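PDB 1R9D: glycerol dehydratase, which probably dehydrates glycerol to 3-hydroxypropionaldehyde by glycyl-radical chemistry, without the help of vitamin B12. Local coordinates for residues T217-Y222 against F267-A272; S250-E255 against F260-Q265; K474-E479 against F484-K489. One frame throughout, in Å; residues are numbered along the deposited sequence.

Contact 1. Residues T217-Y222 against F267-A272; sequences TYVNRY and FWFIHA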
loop_
_atom_site.group_PDB
_atom_site.type_symbol
_atom_site.label_atom_id
_atom_site.label_comp_id
_atom_site.label_asym_id
_atom_site.label_seq_id
_atom_site.Cartn_x
_atom_site.Cartn_y
_atom_site.Cartn_z
ATOM N N THR A 217 -18.236 16.131 -17.219
ATOM C CA THR A 217 -19.306 16.772 -16.460
ATOM C C THR A 217 -18.947 18.225 -16.161
ATOM O O THR A 217 -19.787 19.124 -16.272
ATOM C CB THR A 217 -19.548 16.045 -15.117
ATOM O OG1 THR A 217 -19.948 14.692 -15.371
ATOM C CG2 THR A 217 -20.632 16.749 -14.309
ATOM N N TYR A 218 -17.690 18.444 -15.781
ATOM C CA TYR A 218 -17.199 19.779 -15.451
ATOM C C TYR A 218 -17.363 20.740 -16.622
ATOM O O TYR A 218 -17.870 21.850 -16.457
ATOM C CB TYR A 218 -15.720 19.712 -15.049
ATOM C CG TYR A 218 -15.170 21.010 -14.507
ATOM C CD1 TYR A 218 -15.650 21.546 -13.311
ATOM C CD2 TYR A 218 -14.171 21.709 -15.192
ATOM C CE1 TYR A 218 -15.154 22.746 -12.809
ATOM C CE2 TYR A 218 -13.669 22.912 -14.698
ATOM C CZ TYR A 218 -14.167 23.424 -13.508
ATOM O OH TYR A 218 -13.691 24.622 -13.023
ATOM N N VAL A 219 -16.935 20.308 -17.805
ATOM C CA VAL A 219 -17.029 21.139 -19.000
ATOM C C VAL A 219 -18.487 21.452 -19.338
ATOM O O VAL A 219 -18.814 22.564 -19.758
ATOM C CB VAL A 219 -16.360 20.450 -20.201
ATOM C CG1 VAL A 219 -16.484 21.317 -21.439
ATOM C CG2 VAL A 219 -14.887 20.184 -19.889
ATOM N N ASN A 220 -19.362 20.471 -19.149
ATOM C CA ASN A 220 -20.780 20.663 -19.430
ATOM C C ASN A 220 -21.420 21.689 -18.505
ATOM O O ASN A 220 -22.397 22.339 -18.879
ATOM C CB ASN A 220 -21.517 19.326 -19.341
ATOM C CG ASN A 220 -21.388 18.516 -20.613
ATOM O OD1 ASN A 220 -21.383 17.281 -20.588
ATOM N ND2 ASN A 220 -21.293 19.209 -21.744
ATOM N N ARG A 221 -20.877 21.840 -17.302
ATOM C CA ARG A 221 -21.408 22.819 -16.363
ATOM C C ARG A 221 -21.151 24.228 -16.894
ATOM O O ARG A 221 -21.954 25.136 -16.671
ATOM C CB ARG A 221 -20.764 22.656 -14.984
ATOM C CG ARG A 221 -21.166 21.378 -14.256
ATOM C CD ARG A 221 -20.544 21.317 -12.870
ATOM N NE ARG A 221 -21.003 22.411 -12.020
ATOM C CZ ARG A 221 -20.351 22.849 -10.948
ATOM N NH1 ARG A 221 -19.202 22.287 -10.590
ATOM N NH2 ARG A 221 -20.839 23.856 -10.237
ATOM N N TYR A 222 -20.031 24.414 -17.593
ATOM C CA TYR A 222 -19.716 25.723 -18.159
ATOM C C TYR A 222 -20.576 25.984 -19.384
ATOM O O TYR A 222 -20.949 27.127 -19.657
ATOM C CB TYR A 222 -18.233 25.831 -18.544
ATOM C CG TYR A 222 -17.334 26.176 -17.382
ATOM C CD1 TYR A 222 -16.782 25.177 -16.583
ATOM C CD2 TYR A 222 -17.081 27.508 -17.044
ATOM C CE1 TYR A 222 -16.004 25.491 -15.475
ATOM C CE2 TYR A 222 -16.302 27.835 -15.932
ATOM C CZ TYR A 222 -15.770 26.817 -15.155
ATOM O OH TYR A 222 -15.013 27.117 -14.050
ATOM N N PHE A 267 -7.758 22.901 -24.506
ATOM C CA PHE A 267 -6.430 22.983 -23.906
ATOM C C PHE A 267 -6.570 23.514 -22.483
ATOM O O PHE A 267 -6.044 22.929 -21.539
ATOM C CB PHE A 267 -5.527 23.935 -24.695
ATOM C CG PHE A 267 -4.320 24.387 -23.925
ATOM C CD1 PHE A 267 -3.214 23.553 -23.782
ATOM C CD2 PHE A 267 -4.313 25.626 -23.289
ATOM C CE1 PHE A 267 -2.123 23.947 -23.012
ATOM C CE2 PHE A 267 -3.230 26.028 -22.518
ATOM C CZ PHE A 267 -2.130 25.181 -22.380
ATOM N N TRP A 268 -7.278 24.630 -22.330
ATOM C CA TRP A 268 -7.439 25.216 -21.009
ATOM C C TRP A 268 -8.156 24.305 -20.019
ATOM O O TRP A 268 -7.792 24.271 -18.848
ATOM C CB TRP A 268 -8.154 26.575 -21.082
ATOM C CG TRP A 268 -8.274 27.197 -19.728
ATOM C CD1 TRP A 268 -9.419 27.370 -19.000
ATOM C CD2 TRP A 268 -7.194 27.613 -18.883
ATOM N NE1 TRP A 268 -9.117 27.860 -17.753
ATOM C CE2 TRP A 268 -7.758 28.017 -17.654
ATOM C CE3 TRP A 268 -5.801 27.677 -19.045
ATOM C CZ2 TRP A 268 -6.977 28.481 -16.585
ATOM C CZ3 TRP A 268 -5.025 28.138 -17.981
ATOM C CH2 TRP A 268 -5.616 28.533 -16.769
ATOM N N PHE A 269 -9.170 23.567 -20.467
ATOM C CA PHE A 269 -9.868 22.671 -19.548
ATOM C C PHE A 269 -8.923 21.572 -19.065
ATOM O O PHE A 269 -8.941 21.200 -17.897
ATOM C CB PHE A 269 -11.105 22.044 -20.205
ATOM C CG PHE A 269 -12.328 22.924 -20.158
ATOM C CD1 PHE A 269 -12.757 23.475 -18.951
ATOM C CD2 PHE A 269 -13.052 23.191 -21.313
ATOM C CE1 PHE A 269 -13.896 24.286 -18.896
ATOM C CE2 PHE A 269 -14.191 24.000 -21.270
ATOM C CZ PHE A 269 -14.612 24.547 -20.059
ATOM N N ILE A 270 -8.101 21.045 -19.966
ATOM C CA ILE A 270 -7.144 20.013 -19.570
ATOM C C ILE A 270 -6.226 20.602 -18.497
ATOM O O ILE A 270 -6.063 20.037 -17.412
ATOM C CB ILE A 270 -6.265 19.566 -20.760
ATOM C CG1 ILE A 270 -7.114 18.853 -21.808
ATOM C CG2 ILE A 270 -5.153 18.651 -20.267
ATOM C CD1 ILE A 270 -6.394 18.633 -23.120
ATOM N N HIS A 271 -5.636 21.750 -18.812
ATOM C CA HIS A 271 -4.718 22.428 -17.899
ATOM C C HIS A 271 -5.385 22.776 -16.573
ATOM O O HIS A 271 -4.837 22.526 -15.499
ATOM C CB HIS A 271 -4.180 23.703 -18.556
ATOM C CG HIS A 271 -3.001 24.297 -17.848
ATOM N ND1 HIS A 271 -1.714 23.832 -18.025
ATOM C CD2 HIS A 271 -2.917 25.306 -16.947
ATOM C CE1 HIS A 271 -0.889 24.529 -17.264
ATOM N NE2 HIS A 271 -1.593 25.430 -16.600
ATOM N N ALA A 272 -6.581 23.347 -16.641
ATOM C CA ALA A 272 -7.297 23.736 -15.434
ATOM C C ALA A 272 -7.614 22.571 -14.498
ATOM O O ALA A 272 -7.361 22.650 -13.299
ATOM C CB ALA A 272 -8.592 24.474 -15.808
#
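Phe269 reaches out of helix 260-277 and lays its ring against Val219, while Tyr218 and Tyr222 line the same side of helix 197-230. Val219 puts both methyls to work. CG2 sits over one face of the phenyl ring as a CH-pi contact, 3.8 Å from the Phe269 centroid and only 15° off the ring normal; CG1 reaches the outer part of the ring, 3.5 Å from Phe269 CE2. Phe269 keeps CG anti to its carbonyl carbon (chi1 -83°), which carries the ring across the gap between the helices, where the segment axes come no nearer than 11.4 Å.

Tyr222 comes in at the edge of that ring, its CD1 3.8 Å from Phe269 CE1, with the two ring planes inclined at 56°. Tyr218 touches more lightly, CE2 lying 4.4 Å from Phe269 CD1. The tyrosine hydroxyls turn to each other: Tyr222 OH donates to Tyr218 OH over 3.0 Å and also accepts from Ser75 N. Cys249 of helix 236-252 packs on both Val219 and Phe269.

No hydrogen bond joins the two segments, so their attraction is apolar and aromatic; the two hydroxyls bond to each other, and Tyr222 OH also to Ser75 N, rather than across the contact.

Contact 2. Residues S250-E255 against F260-Q265; sequences SKVSGE and FYEACQ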
loop_
_atom_site.group_PDB
_atom_site.type_symbol
_atom_site.label_atom_id
_atom_site.label_comp_id
_atom_site.label_asym_id
_atom_site.label_seq_id
_atom_site.Cartn_x
_atom_site.Cartn_y
_atom_site.Cartn_z
ATOM N N SER A 250 -19.869 22.447 -25.119
ATOM C CA SER A 250 -20.697 21.258 -25.282
ATOM C C SER A 250 -20.009 20.204 -26.139
ATOM O O SER A 250 -20.131 19.007 -25.875
ATOM C CB SER A 250 -22.048 21.622 -25.903
ATOM O OG SER A 250 -22.868 22.283 -24.956
ATOM N N LYS A 251 -19.290 20.641 -27.165
ATOM C CA LYS A 251 -18.595 19.704 -28.035
ATOM C C LYS A 251 -17.334 19.116 -27.399
ATOM O O LYS A 251 -17.186 17.895 -27.320
ATOM C CB LYS A 251 -18.209 20.362 -29.357
ATOM C CG LYS A 251 -17.413 19.419 -30.236
ATOM C CD LYS A 251 -16.843 20.086 -31.465
ATOM C CE LYS A 251 -15.980 19.095 -32.234
ATOM N NZ LYS A 251 -15.435 19.674 -33.491
ATOM N N VAL A 252 -16.426 19.979 -26.947
ATOM C CA VAL A 252 -15.182 19.499 -26.349
ATOM C C VAL A 252 -15.352 18.922 -24.948
ATOM O O VAL A 252 -14.367 18.588 -24.287
ATOM C CB VAL A 252 -14.102 20.610 -26.303
ATOM C CG1 VAL A 252 -13.876 21.159 -27.699
ATOM C CG2 VAL A 252 -14.510 21.718 -25.339
ATOM N N SER A 253 -16.593 18.806 -24.488
ATOM C CA SER A 253 -16.833 18.242 -23.168
ATOM C C SER A 253 -16.285 16.817 -23.167
ATOM O O SER A 253 -15.719 16.364 -22.173
ATOM C CB SER A 253 -18.332 18.243 -22.839
ATOM O OG SER A 253 -19.093 17.652 -23.878
ATOM N N GLY A 254 -16.433 16.127 -24.294
ATOM C CA GLY A 254 -15.939 14.765 -24.396
ATOM C C GLY A 254 -15.218 14.469 -25.697
ATOM O O GLY A 254 -14.367 13.582 -25.755
ATOM N N GLU A 255 -15.549 15.210 -26.746
ATOM C CA GLU A 255 -14.920 15.008 -28.044
ATOM C C GLU A 255 -13.622 15.798 -28.175
ATOM O O GLU A 255 -13.345 16.695 -27.381
ATOM C CB GLU A 255 -15.881 15.420 -29.163
ATOM C CG GLU A 255 -17.101 14.520 -29.293
ATOM C CD GLU A 255 -18.165 15.106 -30.200
ATOM O OE1 GLU A 255 -18.783 16.125 -29.817
ATOM O OE2 GLU A 255 -18.382 14.551 -31.298
ATOM N N PHE A 260 -9.670 25.917 -34.286
ATOM C CA PHE A 260 -8.695 26.519 -33.381
ATOM C C PHE A 260 -9.325 26.948 -32.056
ATOM O O PHE A 260 -8.745 26.737 -30.992
ATOM C CB PHE A 260 -8.015 27.723 -34.047
ATOM C CG PHE A 260 -6.807 28.227 -33.300
ATOM C CD1 PHE A 260 -5.653 27.450 -33.215
ATOM C CD2 PHE A 260 -6.826 29.468 -32.674
ATOM C CE1 PHE A 260 -4.535 27.903 -32.513
ATOM C CE2 PHE A 260 -5.711 29.935 -31.967
ATOM C CZ PHE A 260 -4.563 29.148 -31.888
ATOM N N TYR A 261 -10.514 27.544 -32.113
ATOM C CA TYR A 261 -11.189 27.988 -30.898
ATOM C C TYR A 261 -11.425 26.771 -29.999
ATOM O O TYR A 261 -11.206 26.829 -28.790
ATOM C CB TYR A 261 -12.530 28.649 -31.252
ATOM C CG TYR A 261 -13.122 29.572 -30.193
ATOM C CD1 TYR A 261 -12.800 29.439 -28.842
ATOM C CD2 TYR A 261 -14.065 30.540 -30.548
ATOM C CE1 TYR A 261 -13.403 30.243 -27.875
ATOM C CE2 TYR A 261 -14.672 31.342 -29.594
ATOM C CZ TYR A 261 -14.342 31.192 -28.262
ATOM O OH TYR A 261 -14.969 31.977 -27.322
ATOM N N GLU A 262 -11.873 25.671 -30.599
ATOM C CA GLU A 262 -12.127 24.440 -29.855
ATOM C C GLU A 262 -10.842 23.911 -29.219
ATOM O O GLU A 262 -10.854 23.449 -28.080
ATOM C CB GLU A 262 -12.726 23.372 -30.774
ATOM C CG GLU A 262 -14.170 23.652 -31.186
ATOM C CD GLU A 262 -14.681 22.697 -32.250
ATOM O OE1 GLU A 262 -15.865 22.824 -32.643
ATOM O OE2 GLU A 262 -13.903 21.824 -32.699
ATOM N N ALA A 263 -9.737 23.982 -29.956
ATOM C CA ALA A 263 -8.451 23.515 -29.438
ATOM C C ALA A 263 -8.017 24.377 -28.249
ATOM O O ALA A 263 -7.551 23.857 -27.234
ATOM C CB ALA A 263 -7.395 23.555 -30.539
ATOM N N CYS A 264 -8.181 25.694 -28.367
ATOM C CA CYS A 264 -7.808 26.606 -27.283
ATOM C C CYS A 264 -8.624 26.371 -26.016
ATOM O O CYS A 264 -8.090 26.391 -24.905
ATOM C CB CYS A 264 -7.978 28.070 -27.721
ATOM S SG CYS A 264 -6.740 28.662 -28.900
ATOM N N GLN A 265 -9.927 26.157 -26.176
ATOM C CA GLN A 265 -10.784 25.936 -25.018
ATOM C C GLN A 265 -10.528 24.583 -24.360
ATOM O O GLN A 265 -10.504 24.485 -23.138
ATOM C CB GLN A 265 -12.261 26.044 -25.408
ATOM C CG GLN A 265 -13.204 25.836 -24.228
ATOM C CD GLN A 265 -13.054 26.903 -23.159
ATOM O OE1 GLN A 265 -13.515 28.036 -23.322
ATOM N NE2 GLN A 265 -12.404 26.549 -22.059
#
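Glu262 OE2 is held by three donors: the ammonium of Lys251 and the backbone N-H groups of Lys258 and Ser259. The lysine supplies a salt bridge, with NZ 2.8 Å from Glu262 OE2, approaching on the syn side and 27° out of the carboxylate plane. The other oxygen is not far off, since Lys251 NZ is 3.3 Å from Glu262 OE1. Lys251 holds CG anti to its backbone N (chi1 177°) and runs fully extended from there; the extended chain brings CD, CE and NZ alongside the carboxylate, and it meets the equally extended glutamate at about a right angle. Its methylenes share in the contact, CD lying 3.1 Å from Glu262 OE1.

The bond to Ser259 N runs from the third residue of helix 260-277 back to the residue just before its start. A carboxylate in the first turn would probably be favoured by the helix end as well as by the lysine.

Below the charged pair the contact is apolar. Val252 CG1 rests 4.0 Å from Glu262 CB, and its CG2 is 4.5 Å from Gln265 CG. Past that point Gln265 bends off, and its NE2 binds Val73 O. The chain leaves Val252 in a turn tied by Ser253 OG, which donates over 2.6 Å to Ser250 O from above the carbonyl plane.

The contact thus spans the short loop that joins the end of helix 236-252 to the start of helix 260-277. Ile248 of the former packs on both Glu262 and Gln265, Gly254 pairs through its backbone with Asn178 of helix 169-190, and Phe260 and Cys264 pack on helices 288-298 and 304-317.

Contact 3. Residues K474-E479 against F484-K489; sequences KTQNFE and FDEFMK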
loop_
_atom_site.group_PDB
_atom_site.type_symbol
_atom_site.label_atom_id
_atom_site.label_comp_id
_atom_site.label_asym_id
_atom_site.label_seq_id
_atom_site.Cartn_x
_atom_site.Cartn_y
_atom_site.Cartn_z
ATOM N N LYS A 474 32.466 14.188 11.461
ATOM C CA LYS A 474 33.562 14.880 12.118
ATOM C C LYS A 474 34.789 14.705 11.235
ATOM O O LYS A 474 35.584 13.785 11.424
ATOM C CB LYS A 474 33.832 14.315 13.513
ATOM C CG LYS A 474 34.715 15.240 14.343
ATOM C CD LYS A 474 34.998 14.688 15.728
ATOM C CE LYS A 474 35.883 15.646 16.517
ATOM N NZ LYS A 474 36.272 15.080 17.842
ATOM N N THR A 475 34.914 15.581 10.247
ATOM C CA THR A 475 36.039 15.537 9.329
ATOM C C THR A 475 37.269 16.187 9.962
ATOM O O THR A 475 37.176 16.836 11.003
ATOM C CB THR A 475 35.691 16.249 8.009
ATOM O OG1 THR A 475 35.028 17.489 8.294
ATOM C CG2 THR A 475 34.777 15.368 7.156
ATOM N N GLN A 476 38.420 15.996 9.332
ATOM C CA GLN A 476 39.678 16.551 9.826
ATOM C C GLN A 476 39.582 18.023 10.233
ATOM O O GLN A 476 39.013 18.842 9.509
ATOM C CB GLN A 476 40.758 16.380 8.758
ATOM C CG GLN A 476 42.034 17.153 9.021
ATOM C CD GLN A 476 43.061 16.948 7.933
ATOM O OE1 GLN A 476 42.739 16.988 6.746
ATOM N NE2 GLN A 476 44.313 16.738 8.330
ATOM N N ASN A 477 40.141 18.352 11.395
ATOM C CA ASN A 477 40.137 19.729 11.883
ATOM C C ASN A 477 40.848 20.621 10.871
ATOM O O ASN A 477 41.972 20.330 10.458
ATOM C CB ASN A 477 40.855 19.824 13.232
ATOM C CG ASN A 477 40.165 19.025 14.319
ATOM O OD1 ASN A 477 38.995 19.256 14.626
ATOM N ND2 ASN A 477 40.889 18.078 14.910
ATOM N N PHE A 478 40.187 21.703 10.477
ATOM C CA PHE A 478 40.746 22.639 9.508
ATOM C C PHE A 478 42.111 23.177 9.956
ATOM O O PHE A 478 43.010 23.360 9.137
ATOM C CB PHE A 478 39.781 23.811 9.305
ATOM C CG PHE A 478 40.215 24.778 8.243
ATOM C CD1 PHE A 478 40.028 26.144 8.416
ATOM C CD2 PHE A 478 40.792 24.325 7.060
ATOM C CE1 PHE A 478 40.411 27.048 7.427
ATOM C CE2 PHE A 478 41.177 25.220 6.062
ATOM C CZ PHE A 478 40.986 26.584 6.246
ATOM N N GLU A 479 42.253 23.425 11.255
ATOM C CA GLU A 479 43.501 23.950 11.812
ATOM C C GLU A 479 44.697 23.043 11.568
ATOM O O GLU A 479 45.836 23.508 11.524
ATOM C CB GLU A 479 43.368 24.180 13.324
ATOM C CG GLU A 479 42.268 25.147 13.724
ATOM C CD GLU A 479 40.948 24.455 14.007
ATOM O OE1 GLU A 479 40.501 23.639 13.168
ATOM O OE2 GLU A 479 40.355 24.736 15.070
ATOM N N PHE A 484 45.528 21.825 0.335
ATOM C CA PHE A 484 44.196 22.099 -0.180
ATOM C C PHE A 484 43.507 20.777 -0.515
ATOM O O PHE A 484 42.279 20.683 -0.502
ATOM C CB PHE A 484 44.291 22.980 -1.426
ATOM C CG PHE A 484 42.959 23.387 -1.982
ATOM C CD1 PHE A 484 42.076 24.142 -1.220
ATOM C CD2 PHE A 484 42.587 23.013 -3.267
ATOM C CE1 PHE A 484 40.836 24.523 -1.731
ATOM C CE2 PHE A 484 41.348 23.388 -3.790
ATOM C CZ PHE A 484 40.472 24.146 -3.016
ATOM N N ASP A 485 44.305 19.753 -0.803
ATOM C CA ASP A 485 43.770 18.435 -1.127
ATOM C C ASP A 485 43.009 17.868 0.065
ATOM O O ASP A 485 41.980 17.208 -0.100
ATOM C CB ASP A 485 44.902 17.480 -1.507
ATOM C CG ASP A 485 45.751 18.008 -2.645
ATOM O OD1 ASP A 485 46.411 19.060 -2.466
ATOM O OD2 ASP A 485 45.757 17.374 -3.721
ATOM N N GLU A 486 43.521 18.123 1.267
ATOM C CA GLU A 486 42.875 17.645 2.487
ATOM C C GLU A 486 41.561 18.389 2.677
ATOM O O GLU A 486 40.599 17.849 3.224
ATOM C CB GLU A 486 43.763 17.894 3.707
ATOM C CG GLU A 486 45.071 17.121 3.724
ATOM C CD GLU A 486 45.895 17.434 4.963
ATOM O OE1 GLU A 486 46.189 18.628 5.191
ATOM O OE2 GLU A 486 46.247 16.494 5.709
ATOM N N PHE A 487 41.536 19.639 2.229
ATOM C CA PHE A 487 40.342 20.464 2.340
ATOM C C PHE A 487 39.246 19.920 1.428
ATOM O O PHE A 487 38.107 19.743 1.851
ATOM C CB PHE A 487 40.654 21.908 1.951
ATOM C CG PHE A 487 39.513 22.849 2.191
ATOM C CD1 PHE A 487 39.257 23.339 3.467
ATOM C CD2 PHE A 487 38.668 23.215 1.151
ATOM C CE1 PHE A 487 38.174 24.180 3.707
ATOM C CE2 PHE A 487 37.578 24.058 1.380
ATOM C CZ PHE A 487 37.331 24.540 2.662
ATOM N N MET A 488 39.598 19.658 0.174
ATOM C CA MET A 488 38.635 19.134 -0.786
ATOM C C MET A 488 38.100 17.768 -0.370
ATOM O O MET A 488 36.966 17.418 -0.700
ATOM C CB MET A 488 39.260 19.044 -2.181
ATOM C CG MET A 488 39.484 20.395 -2.852
ATOM S SD MET A 488 37.975 21.401 -2.952
ATOM C CE MET A 488 37.056 20.523 -4.241
ATOM N N LYS A 489 38.911 16.995 0.347
ATOM C CA LYS A 489 38.477 15.676 0.802
ATOM C C LYS A 489 37.426 15.820 1.893
ATOM O O LYS A 489 36.457 15.057 1.938
ATOM C CB LYS A 489 39.662 14.865 1.328
ATOM C CG LYS A 489 40.631 14.459 0.244
ATOM C CD LYS A 489 41.713 13.529 0.761
ATOM C CE LYS A 489 42.644 13.105 -0.368
ATOM N NZ LYS A 489 43.754 12.240 0.123
HETATM O O HOH W 1 40.724 15.895 5.179
#
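Gln476 faces Glu486 through its amide, and two residues further on Phe478 meets Phe487. The hydrogen bond from the amide is weak though nearly straight: Gln476 NE2 to Glu486 OE2 is 3.3 Å, with 164° at the hydrogen, and the amide and carboxylate planes stand 87° apart. The amide oxygen is bridged by a water that donates to Gln476 OE1 at 2.8 Å and to the backbone Glu486 O at 2.8 Å, so both ends of the amide are tied to the same residue.

The phenylalanines make the apolar half. Phe478 CE2 lies 3.7 Å from Phe487 CD1, the rings inclined at 60°. Each holds CG anti to its own backbone N, which brings the ring ends closer together than the CB atoms.

Further out, Glu486 OE1 accepts from Lys482 N and Ser483 N, which fixes the carboxylate against the start of its own helix and leaves OE2 turned to Gln476. Thr475 O accepts from Ser463 OG, and Thr475 OG1 is hydrogen-bonded to Gln494 NE2.

The loop folds back on the first turns of helix 484-516, with both phenylalanines packed on helices 453-461 and 553-569 and Phe478 also on helix 575-583.

Overall arrangement
Contacts 1 and 2 belong to one helical bundle: both use helix 260-277, and their other partners, helices 197-230 and 236-252, follow each other in the chain. Their centres lie 9 Å apart, and they touch where Val219 CG1 packs 3.5 Å from Ser253 CA. Contact 2 is nested in sequence inside the loop closed by contact 1, so a short turn is tied within a longer-range helix pairing. Contact 3 comes later in the chain and on the opposite side of its centre, about 59 Å from contact 1 and 63 Å from contact 2 between centres. All three fall within the pyruvate formate lyase-like region; contacts 1 and 2 join helices, while contact 3 sets a loop against the start of helix 484-516.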